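Local coordinates for MoaF-like domain-containing protein (Burkholderia vietnamiensis, PDB 5HAL) that is of unknown function, carries a MoaF-like domain of the calycin clan, and may bind a small ligand in its beta-barrel, at residues G92-T96 with L108-L112; G29-L33 with Y45-P51; F18-F23 with N34-E38; E58-T62 with I73-E77. One frame throughout, in Å; residues are numbered along the deposited sequence. Where two conformers were deposited one is given.

Interaction 1 of 4, residues G92-T96 with L108-L112; sequences GTSRT and LDGSL
Two extended strands, 93-96 and 108-112, run antiparallel at 149° with axes 4.2 Å apart. Thr96 faces Leu108 as a hydrogen-bonded pair (Thr96 N to Leu108 O 2.7 Å, Leu108 N to Thr96 O 3.0 Å), Arg95-Asp109 is non-hydrogen-bonded, and Ser94-Gly110 is hydrogen-bonded (Ser94 N to Gly110 O 2.9 Å, Gly110 N to Ser94 O 2.8 Å). Thr96, chi1 p, lays OG1 3.5 Å from Leu108 CB and 3.3 Å from Leu108 O, a weak hydrogen bond; Leu108 is mt. Ser94, chi1 t, turns OG to Asp87 and Tyr27. This is the last hairpin of a calycin-like antiparallel barrel. Gly92 and Thr93 both face Asp88 in a G1 bulge, Gly92 with positive phi (71°) and its O accepting Leu112 N at 2.8 Å. On the face bearing Arg95 and Asp109, Arg95 (t, t, m) folds its guanidinium over Asp109, NH1 3.6 Å from Asp109 CB; Arg95 NH2 and Asp109 OD2, 4.1 Å apart, attract by charge without a salt bridge.

Interaction 2 of 4, residues G29-L33 with Y45-P51; sequences GLTAL and YAITDGP
A classic beta bulge interrupts this antiparallel hairpin pair of the barrel: Thr48 and Asp49 both face Thr31, shifting the register by one. The axes of strands 30-33 and 45-49 approach to 4.5 Å, their N-to-C directions at 145°. Thr31 O accepts two amides, Thr48 N at 2.9 Å and, weakly, Asp49 N at 3.3 Å; Thr31 N returns a weak bond to Asp49 O at 3.4 Å. Thr48 adopts phi/psi -108/-2. Beyond it, Ala32-Ile47 is non-hydrogen-bonded (CA-CA 4.2 Å), and Leu33-Ala46 is hydrogen-bonded, with Leu33 N to Ala46 O 2.8 Å and Ala46 N to Leu33 O 3.1 Å. The Ala32 backbone bonds to Val25 of strand 22-27, that of Ile47 to Gly54 and Ala55, just ahead of strand 56-67. Leu30 (tp) brings CD1 to 3.6 Å from Ile47 CG2. Thr31, chi1 m, brings CG2 to 3.3 Å from Thr48 OG1. Where the pair ends, Gly50, phi 103°, donates N weakly to Asp49 OD1 at 3.2 Å, and Gly50 CA lies 3.6 Å from Gly29 O.

Interaction 3 of 4, residues F18-F23 with N34-E38; sequences FAGKTF and NAYDE
Phe18 points its ring edge at the face of Tyr36, a T-shaped pair with centroids 4.7 Å apart, planes at 64°, and Phe18 CD2 3.6 Å from Tyr36 CG. Tyr36 (chi1 m, chi2 -83°) also meets Phe23 (chi1 m, chi2 -90°), CD2 to CD2 3.9 Å, so the two phenylalanines contact different parts of one ring. Farther out, Phe89 meets the rings of both Phe18 and Phe23, while Tyr61 packs edge-to-face with Tyr36, extending the aromatic cluster. The backbone beneath is the first hairpin of a calycin-like barrel, strand 22-27 against 30-36. Phe23-Asn34 is a hydrogen-bonded antiparallel pair, Phe23 N to Asn34 O 2.9 Å and Asn34 N to Phe23 O 2.8 Å; Thr22-Ala35 is non-hydrogen-bonded, CA-CA 4.0 Å, with Thr22 (chi1 m) OG1 3.2 Å from Ala35 CB. Tyr36 N donates to Lys21 O at 2.8 Å. Phe18 to Lys21 form a type II turn with Gly20 at phi/psi 78/15, weakly closed by Lys21 N to Phe18 O at 3.4 Å. Gly20 N reaches Tyr36 O at 2.8 Å and Asp37 O at 3.4 Å, both weak hydrogen bonds. Asp37 OD1 accepts the Asp39 amide; OD2 salt-bridges Arg44.

Interaction 4 of 4, residues E58-T62 with I73-E77; sequences EVEYT and IAWQE
Val59, chi1 m, sets CG2 over the face of the Trp75 indole (chi1 p, chi2 83°), 3.7 Å from the centroid of its five-membered ring and 17° off the normal, a CH-pi contact; Val59 CG2 lies 3.6 Å from Trp75 CG. Trp75 CB lies 4.0 Å from Tyr61 CB, and Tyr61 CD2 sits 3.9 Å from Ile73 CG2. Tyr61, chi1 p, leads its ring away, to meet Tyr36 edge-to-face. Strands 58-62 and 73-76, neighbours in a calycin-like barrel, run antiparallel, N-to-C directions at 143°, axes approaching to 4.6 Å. Thr62-Ala74 is the hydrogen-bonded pair, Thr62 N to Ala74 O and Ala74 N to Thr62 O both 3.0 Å. Toward Glu60 and Gln76 the strands splay and water takes over: water 1 accepts from Gln76 N at 2.8 Å and lies 2.6 Å from Glu60 O; water 2 accepts from Glu60 N at 2.8 Å and lies 3.2 Å from Gln76 O. Trp75 NE1 is satisfied within its own segment by Glu77 OE2 at 2.9 Å. Direct backbone bonds thus hold one end of the pair, while water bridges and the valine-indole contact join the strands where they diverge.

Overall arrangement
All four contacts lie in one eight-stranded antiparallel barrel of simple up-and-down order, each joining two strands consecutive in the chain. Interactions 3 and 2 share strand 30-36 and their segments alternate along the chain; interaction 4 follows, then interaction 1. Centres lie 13 to 17 Å apart. Interactions 1 and 4 sit on opposite sides of the chain's centre, nearest atoms about 7 Å apart. The other pairs touch: Leu112 CD2 of interaction 1 is 3.9 Å from Phe23 CD1 of interaction 3, where last strand 105-114 lies beside first strand 22-27 and the barrel closes, and Tyr36 CD1 is 3.6 Å from Tyr61 CZ, linking interactions 3 and 4. Contacts thus surround one closed barrel, consistent with a calycin fold.

Interaction 1 of 4, residues G92-T96 with L108-L112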
# COMPACT_ATOMS: atom_id res chain seq x y z
N GLY A 92 10.39 -2.36 8.43
CA GLY A 92 9.56 -3.36 7.79
C GLY A 92 8.16 -3.45 8.35
O GLY A 92 7.65 -4.56 8.57
N THR A 93 7.51 -2.31 8.59
CA THR A 93 6.17 -2.29 9.14
C THR A 93 5.24 -1.52 8.22
O THR A 93 5.66 -0.60 7.51
CB THR A 93 6.13 -1.65 10.54
OG1 THR A 93 6.53 -0.29 10.44
CG2 THR A 93 7.08 -2.38 11.50
N SER A 94 3.96 -1.88 8.27
CA SER A 94 2.93 -1.20 7.50
C SER A 94 1.69 -1.03 8.37
O SER A 94 1.14 -2.01 8.88
CB SER A 94 2.59 -1.97 6.22
OG SER A 94 1.48 -1.39 5.54
N ARG A 95 1.25 0.22 8.54
CA ARG A 95 0.02 0.52 9.26
C ARG A 95 -0.96 1.14 8.28
O ARG A 95 -0.64 2.12 7.60
CB ARG A 95 0.29 1.46 10.43
CG ARG A 95 -0.95 1.74 11.25
CD ARG A 95 -0.64 2.60 12.47
NE ARG A 95 0.34 1.99 13.37
CZ ARG A 95 0.07 1.01 14.22
NH1 ARG A 95 -1.16 0.50 14.26
NH2 ARG A 95 1.02 0.52 15.00
N THR A 96 -2.16 0.56 8.18
CA THR A 96 -3.09 0.93 7.12
C THR A 96 -4.45 1.30 7.69
O THR A 96 -4.93 0.74 8.67
CB THR A 96 -3.28 -0.20 6.08
OG1 THR A 96 -3.94 -1.32 6.69
CG2 THR A 96 -1.94 -0.66 5.57
N LEU A 108 -5.55 -1.86 10.06
CA LEU A 108 -4.71 -3.04 10.11
C LEU A 108 -3.27 -2.59 10.27
O LEU A 108 -2.89 -1.51 9.82
CB LEU A 108 -4.84 -3.90 8.84
CG LEU A 108 -6.14 -4.63 8.53
CD1 LEU A 108 -6.06 -5.25 7.14
CD2 LEU A 108 -6.42 -5.70 9.59
N ASP A 109 -2.47 -3.42 10.91
CA ASP A 109 -1.04 -3.16 10.90
C ASP A 109 -0.30 -4.48 10.79
O ASP A 109 -0.73 -5.49 11.35
CB ASP A 109 -0.62 -2.35 12.12
CG ASP A 109 -0.33 -3.21 13.28
OD1 ASP A 109 -1.30 -3.74 13.86
OD2 ASP A 109 0.87 -3.36 13.61
N GLY A 110 0.78 -4.49 10.03
CA GLY A 110 1.53 -5.71 9.85
C GLY A 110 2.94 -5.46 9.37
O GLY A 110 3.51 -4.39 9.58
N SER A 111 3.49 -6.48 8.72
CA SER A 111 4.85 -6.46 8.25
C SER A 111 4.91 -5.95 6.81
O SER A 111 3.92 -5.97 6.08
CB SER A 111 5.46 -7.86 8.31
OG SER A 111 4.70 -8.74 7.51
N LEU A 112 6.10 -5.50 6.43
CA LEU A 112 6.38 -5.03 5.08
C LEU A 112 7.78 -5.49 4.70
O LEU A 112 8.73 -5.24 5.45
CB LEU A 112 6.26 -3.50 4.98
CG LEU A 112 6.63 -2.84 3.64
CD1 LEU A 112 5.81 -1.57 3.43
CD2 LEU A 112 8.11 -2.54 3.54

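Interaction 2 of 4, residues G29-L33 with Y45-P51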
# COMPACT_ATOMS: atom_id res chain seq x y z
N GLY A 29 -5.49 -11.48 8.36
CA GLY A 29 -6.52 -11.72 7.37
C GLY A 29 -6.28 -11.13 6.00
O GLY A 29 -7.20 -11.14 5.18
N LEU A 30 -5.08 -10.63 5.72
CA LEU A 30 -4.84 -9.99 4.43
C LEU A 30 -3.35 -10.01 4.12
O LEU A 30 -2.53 -9.57 4.94
CB LEU A 30 -5.37 -8.55 4.43
CG LEU A 30 -5.00 -7.68 3.22
CD1 LEU A 30 -5.45 -8.34 1.96
CD2 LEU A 30 -5.61 -6.29 3.35
N THR A 31 -3.00 -10.53 2.95
CA THR A 31 -1.65 -10.43 2.39
C THR A 31 -1.76 -9.83 1.00
O THR A 31 -2.63 -10.21 0.22
CB THR A 31 -0.95 -11.79 2.32
OG1 THR A 31 -0.84 -12.34 3.63
CG2 THR A 31 0.44 -11.65 1.71
N ALA A 32 -0.88 -8.88 0.70
CA ALA A 32 -0.92 -8.23 -0.59
C ALA A 32 0.49 -7.88 -1.04
O ALA A 32 1.42 -7.79 -0.23
CB ALA A 32 -1.78 -6.96 -0.57
N LEU A 33 0.63 -7.70 -2.34
CA LEU A 33 1.84 -7.18 -2.95
C LEU A 33 1.55 -5.75 -3.39
O LEU A 33 0.50 -5.49 -3.99
CB LEU A 33 2.27 -8.04 -4.15
CG LEU A 33 2.67 -9.49 -3.89
CD1 LEU A 33 2.81 -10.28 -5.21
CD2 LEU A 33 4.00 -9.52 -3.16
N TYR A 45 -1.30 -3.49 -7.32
CA TYR A 45 -1.41 -4.37 -6.17
C TYR A 45 -2.00 -5.71 -6.58
O TYR A 45 -2.68 -5.82 -7.61
CB TYR A 45 -2.25 -3.74 -5.03
CG TYR A 45 -3.70 -3.40 -5.39
CD1 TYR A 45 -4.72 -4.36 -5.33
CD2 TYR A 45 -4.05 -2.11 -5.77
CE1 TYR A 45 -6.04 -4.03 -5.65
CE2 TYR A 45 -5.36 -1.78 -6.10
CZ TYR A 45 -6.35 -2.74 -6.04
OH TYR A 45 -7.64 -2.37 -6.36
N ALA A 46 -1.70 -6.72 -5.78
CA ALA A 46 -2.29 -8.05 -5.92
C ALA A 46 -2.56 -8.59 -4.52
O ALA A 46 -1.64 -8.70 -3.72
CB ALA A 46 -1.38 -9.00 -6.71
N ILE A 47 -3.82 -8.88 -4.23
CA ILE A 47 -4.18 -9.50 -2.97
C ILE A 47 -3.98 -11.01 -3.10
O ILE A 47 -4.63 -11.66 -3.92
CB ILE A 47 -5.63 -9.16 -2.60
CG1 ILE A 47 -5.80 -7.65 -2.53
CG2 ILE A 47 -6.03 -9.84 -1.28
CD1 ILE A 47 -7.19 -7.21 -2.14
N THR A 48 -3.07 -11.56 -2.30
CA THR A 48 -2.67 -12.95 -2.43
C THR A 48 -3.19 -13.83 -1.30
O THR A 48 -2.94 -15.04 -1.32
CB THR A 48 -1.15 -13.07 -2.51
OG1 THR A 48 -0.57 -12.71 -1.25
CG2 THR A 48 -0.58 -12.16 -3.60
N ASP A 49 -3.88 -13.26 -0.32
CA ASP A 49 -4.38 -14.07 0.79
C ASP A 49 -5.55 -13.35 1.45
O ASP A 49 -5.60 -12.12 1.51
CB ASP A 49 -3.26 -14.35 1.81
CG ASP A 49 -3.46 -15.65 2.56
OD1 ASP A 49 -4.34 -16.45 2.17
OD2 ASP A 49 -2.73 -15.88 3.54
N GLY A 50 -6.50 -14.14 1.95
CA GLY A 50 -7.67 -13.59 2.58
C GLY A 50 -8.87 -13.65 1.67
O GLY A 50 -8.80 -14.18 0.55
N PRO A 51 -10.00 -13.11 2.12
CA PRO A 51 -11.25 -13.27 1.37
C PRO A 51 -11.26 -12.57 0.02
O PRO A 51 -12.13 -12.87 -0.80
CB PRO A 51 -12.31 -12.68 2.30
CG PRO A 51 -11.56 -11.69 3.12
CD PRO A 51 -10.20 -12.30 3.33

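Interaction 3 of 4, residues F18-F23 with N34-E38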
# COMPACT_ATOMS: atom_id res chain seq x y z
N PHE A 18 11.11 4.04 -3.03
CA PHE A 18 10.55 2.72 -3.29
C PHE A 18 10.06 2.55 -4.73
O PHE A 18 9.49 1.50 -5.06
CB PHE A 18 9.41 2.43 -2.30
CG PHE A 18 8.46 3.57 -2.08
CD1 PHE A 18 8.64 4.46 -1.02
CD2 PHE A 18 7.35 3.75 -2.91
CE1 PHE A 18 7.74 5.50 -0.80
CE2 PHE A 18 6.45 4.80 -2.70
CZ PHE A 18 6.64 5.67 -1.65
N ALA A 19 10.30 3.53 -5.61
CA ALA A 19 9.88 3.37 -7.00
C ALA A 19 10.65 2.23 -7.66
O ALA A 19 11.83 2.01 -7.38
CB ALA A 19 10.10 4.68 -7.78
N GLY A 20 9.98 1.49 -8.54
CA GLY A 20 10.63 0.39 -9.23
C GLY A 20 10.79 -0.87 -8.41
O GLY A 20 11.54 -1.76 -8.82
N LYS A 21 10.10 -0.99 -7.28
CA LYS A 21 10.26 -2.10 -6.34
C LYS A 21 8.89 -2.62 -5.92
O LYS A 21 7.89 -1.91 -5.99
CB LYS A 21 11.05 -1.66 -5.09
CG LYS A 21 12.50 -1.27 -5.41
CD LYS A 21 13.12 -0.51 -4.25
CE LYS A 21 14.45 0.11 -4.64
NZ LYS A 21 14.89 1.09 -3.62
N THR A 22 8.87 -3.86 -5.44
CA THR A 22 7.66 -4.52 -4.98
C THR A 22 7.83 -4.98 -3.54
O THR A 22 8.90 -5.44 -3.15
CB THR A 22 7.30 -5.71 -5.89
OG1 THR A 22 7.05 -5.22 -7.21
CG2 THR A 22 6.06 -6.46 -5.39
N PHE A 23 6.76 -4.84 -2.75
CA PHE A 23 6.77 -5.15 -1.33
C PHE A 23 5.59 -6.04 -1.00
O PHE A 23 4.49 -5.84 -1.52
CB PHE A 23 6.76 -3.85 -0.49
CG PHE A 23 7.90 -2.96 -0.82
CD1 PHE A 23 9.11 -3.07 -0.15
CD2 PHE A 23 7.81 -2.08 -1.91
CE1 PHE A 23 10.20 -2.29 -0.50
CE2 PHE A 23 8.89 -1.29 -2.27
CZ PHE A 23 10.09 -1.40 -1.56
N ASN A 34 2.45 -4.81 -3.06
CA ASN A 34 2.37 -3.43 -3.56
C ASN A 34 3.58 -3.22 -4.48
O ASN A 34 4.72 -3.22 -4.00
CB ASN A 34 2.36 -2.38 -2.44
CG ASN A 34 1.22 -2.56 -1.41
OD1 ASN A 34 1.31 -2.05 -0.30
ND2 ASN A 34 0.15 -3.26 -1.79
N ALA A 35 3.34 -3.04 -5.78
CA ALA A 35 4.40 -2.97 -6.78
C ALA A 35 4.45 -1.55 -7.32
O ALA A 35 3.57 -1.14 -8.09
CB ALA A 35 4.17 -3.96 -7.92
N TYR A 36 5.49 -0.81 -6.95
CA TYR A 36 5.61 0.59 -7.34
C TYR A 36 6.30 0.69 -8.69
O TYR A 36 7.46 0.30 -8.84
CB TYR A 36 6.36 1.37 -6.26
CG TYR A 36 5.52 1.43 -5.01
CD1 TYR A 36 4.52 2.39 -4.88
CD2 TYR A 36 5.66 0.47 -4.01
CE1 TYR A 36 3.71 2.42 -3.75
CE2 TYR A 36 4.85 0.50 -2.87
CZ TYR A 36 3.88 1.48 -2.75
OH TYR A 36 3.07 1.53 -1.65
N ASP A 37 5.57 1.24 -9.66
CA ASP A 37 6.09 1.55 -10.99
C ASP A 37 7.32 2.45 -10.89
O ASP A 37 7.44 3.27 -9.98
CB ASP A 37 5.01 2.24 -11.82
CG ASP A 37 5.32 2.24 -13.31
OD1 ASP A 37 6.15 3.05 -13.74
OD2 ASP A 37 4.74 1.42 -14.04
N GLU A 38 8.24 2.29 -11.85
CA GLU A 38 9.39 3.19 -11.95
C GLU A 38 8.97 4.65 -12.06
O GLU A 38 9.75 5.54 -11.71
CB GLU A 38 10.28 2.85 -13.17
CG GLU A 38 11.03 1.53 -13.05
CD GLU A 38 12.09 1.30 -14.16
OE1 GLU A 38 11.82 1.54 -15.37
OE2 GLU A 38 13.20 0.87 -13.81

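Interaction 4 of 4, residues E58-T62 with I73-E77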
# COMPACT_ATOMS: atom_id res chain seq x y z
N GLU A 58 -4.50 -1.13 -10.65
CA GLU A 58 -3.51 -0.07 -10.73
C GLU A 58 -4.11 1.21 -10.18
O GLU A 58 -5.22 1.60 -10.57
CB GLU A 58 -3.05 0.15 -12.16
CG GLU A 58 -1.91 1.16 -12.27
CD GLU A 58 -1.53 1.49 -13.70
OE1 GLU A 58 -2.18 0.98 -14.63
OE2 GLU A 58 -0.58 2.28 -13.90
N VAL A 59 -3.38 1.87 -9.28
CA VAL A 59 -3.82 3.12 -8.70
C VAL A 59 -2.76 4.19 -8.89
O VAL A 59 -1.58 3.91 -9.12
CB VAL A 59 -4.17 2.97 -7.20
CG1 VAL A 59 -5.31 1.96 -7.03
CG2 VAL A 59 -2.93 2.55 -6.38
N GLU A 60 -3.21 5.45 -8.85
CA GLU A 60 -2.34 6.60 -8.66
C GLU A 60 -2.24 6.88 -7.17
O GLU A 60 -3.26 6.88 -6.48
CB GLU A 60 -2.88 7.86 -9.35
CG GLU A 60 -3.20 7.76 -10.82
CD GLU A 60 -4.68 7.69 -11.12
OE1 GLU A 60 -5.03 7.04 -12.13
OE2 GLU A 60 -5.50 8.28 -10.36
N TYR A 61 -1.03 7.15 -6.67
CA TYR A 61 -0.88 7.42 -5.24
C TYR A 61 -0.12 8.72 -5.03
O TYR A 61 0.59 9.21 -5.91
CB TYR A 61 -0.16 6.26 -4.52
CG TYR A 61 1.28 6.09 -4.98
CD1 TYR A 61 1.59 5.31 -6.09
CD2 TYR A 61 2.33 6.71 -4.30
CE1 TYR A 61 2.92 5.16 -6.52
CE2 TYR A 61 3.65 6.57 -4.72
CZ TYR A 61 3.94 5.80 -5.82
OH TYR A 61 5.25 5.67 -6.23
N THR A 62 -0.27 9.27 -3.82
CA THR A 62 0.59 10.31 -3.29
C THR A 62 1.47 9.70 -2.21
O THR A 62 1.14 8.67 -1.62
CB THR A 62 -0.22 11.48 -2.71
OG1 THR A 62 -1.04 11.01 -1.62
CG2 THR A 62 -1.13 12.09 -3.79
N ILE A 73 1.53 6.92 2.32
CA ILE A 73 1.19 6.56 0.94
C ILE A 73 -0.32 6.42 0.88
O ILE A 73 -0.91 5.66 1.66
CB ILE A 73 1.91 5.27 0.52
CG1 ILE A 73 3.42 5.42 0.79
CG2 ILE A 73 1.63 4.91 -0.95
CD1 ILE A 73 4.22 4.14 0.57
N ALA A 74 -0.97 7.15 -0.04
CA ALA A 74 -2.43 7.18 -0.08
C ALA A 74 -2.93 7.11 -1.51
O ALA A 74 -2.30 7.59 -2.44
CB ALA A 74 -3.02 8.45 0.59
N TRP A 75 -4.10 6.49 -1.67
CA TRP A 75 -4.70 6.39 -2.99
C TRP A 75 -6.19 6.10 -2.83
O TRP A 75 -6.66 5.74 -1.75
CB TRP A 75 -4.02 5.30 -3.83
CG TRP A 75 -4.23 3.89 -3.32
CD1 TRP A 75 -5.31 3.08 -3.56
CD2 TRP A 75 -3.32 3.12 -2.52
NE1 TRP A 75 -5.12 1.86 -2.96
CE2 TRP A 75 -3.91 1.85 -2.32
CE3 TRP A 75 -2.05 3.38 -1.95
CZ2 TRP A 75 -3.29 0.85 -1.58
CZ3 TRP A 75 -1.43 2.38 -1.22
CH2 TRP A 75 -2.05 1.12 -1.04
N GLN A 76 -6.91 6.25 -3.93
CA GLN A 76 -8.32 5.92 -3.99
C GLN A 76 -8.54 4.95 -5.14
O GLN A 76 -8.05 5.17 -6.25
CB GLN A 76 -9.16 7.18 -4.16
CG GLN A 76 -10.66 6.95 -4.20
CD GLN A 76 -11.41 8.26 -3.99
OE1 GLN A 76 -10.96 9.33 -4.44
NE2 GLN A 76 -12.53 8.20 -3.28
N GLU A 77 -9.28 3.89 -4.88
CA GLU A 77 -9.47 2.81 -5.82
C GLU A 77 -10.62 3.14 -6.77
O GLU A 77 -11.36 4.11 -6.57
CB GLU A 77 -9.71 1.50 -5.06
CG GLU A 77 -8.45 0.63 -5.01
CD GLU A 77 -8.27 -0.16 -3.74
OE1 GLU A 77 -9.23 -0.85 -3.32
OE2 GLU A 77 -7.16 -0.12 -3.18
O HOH W 1 -5.77 7.48 -6.21
O HOH W 2 -6.01 5.78 -8.62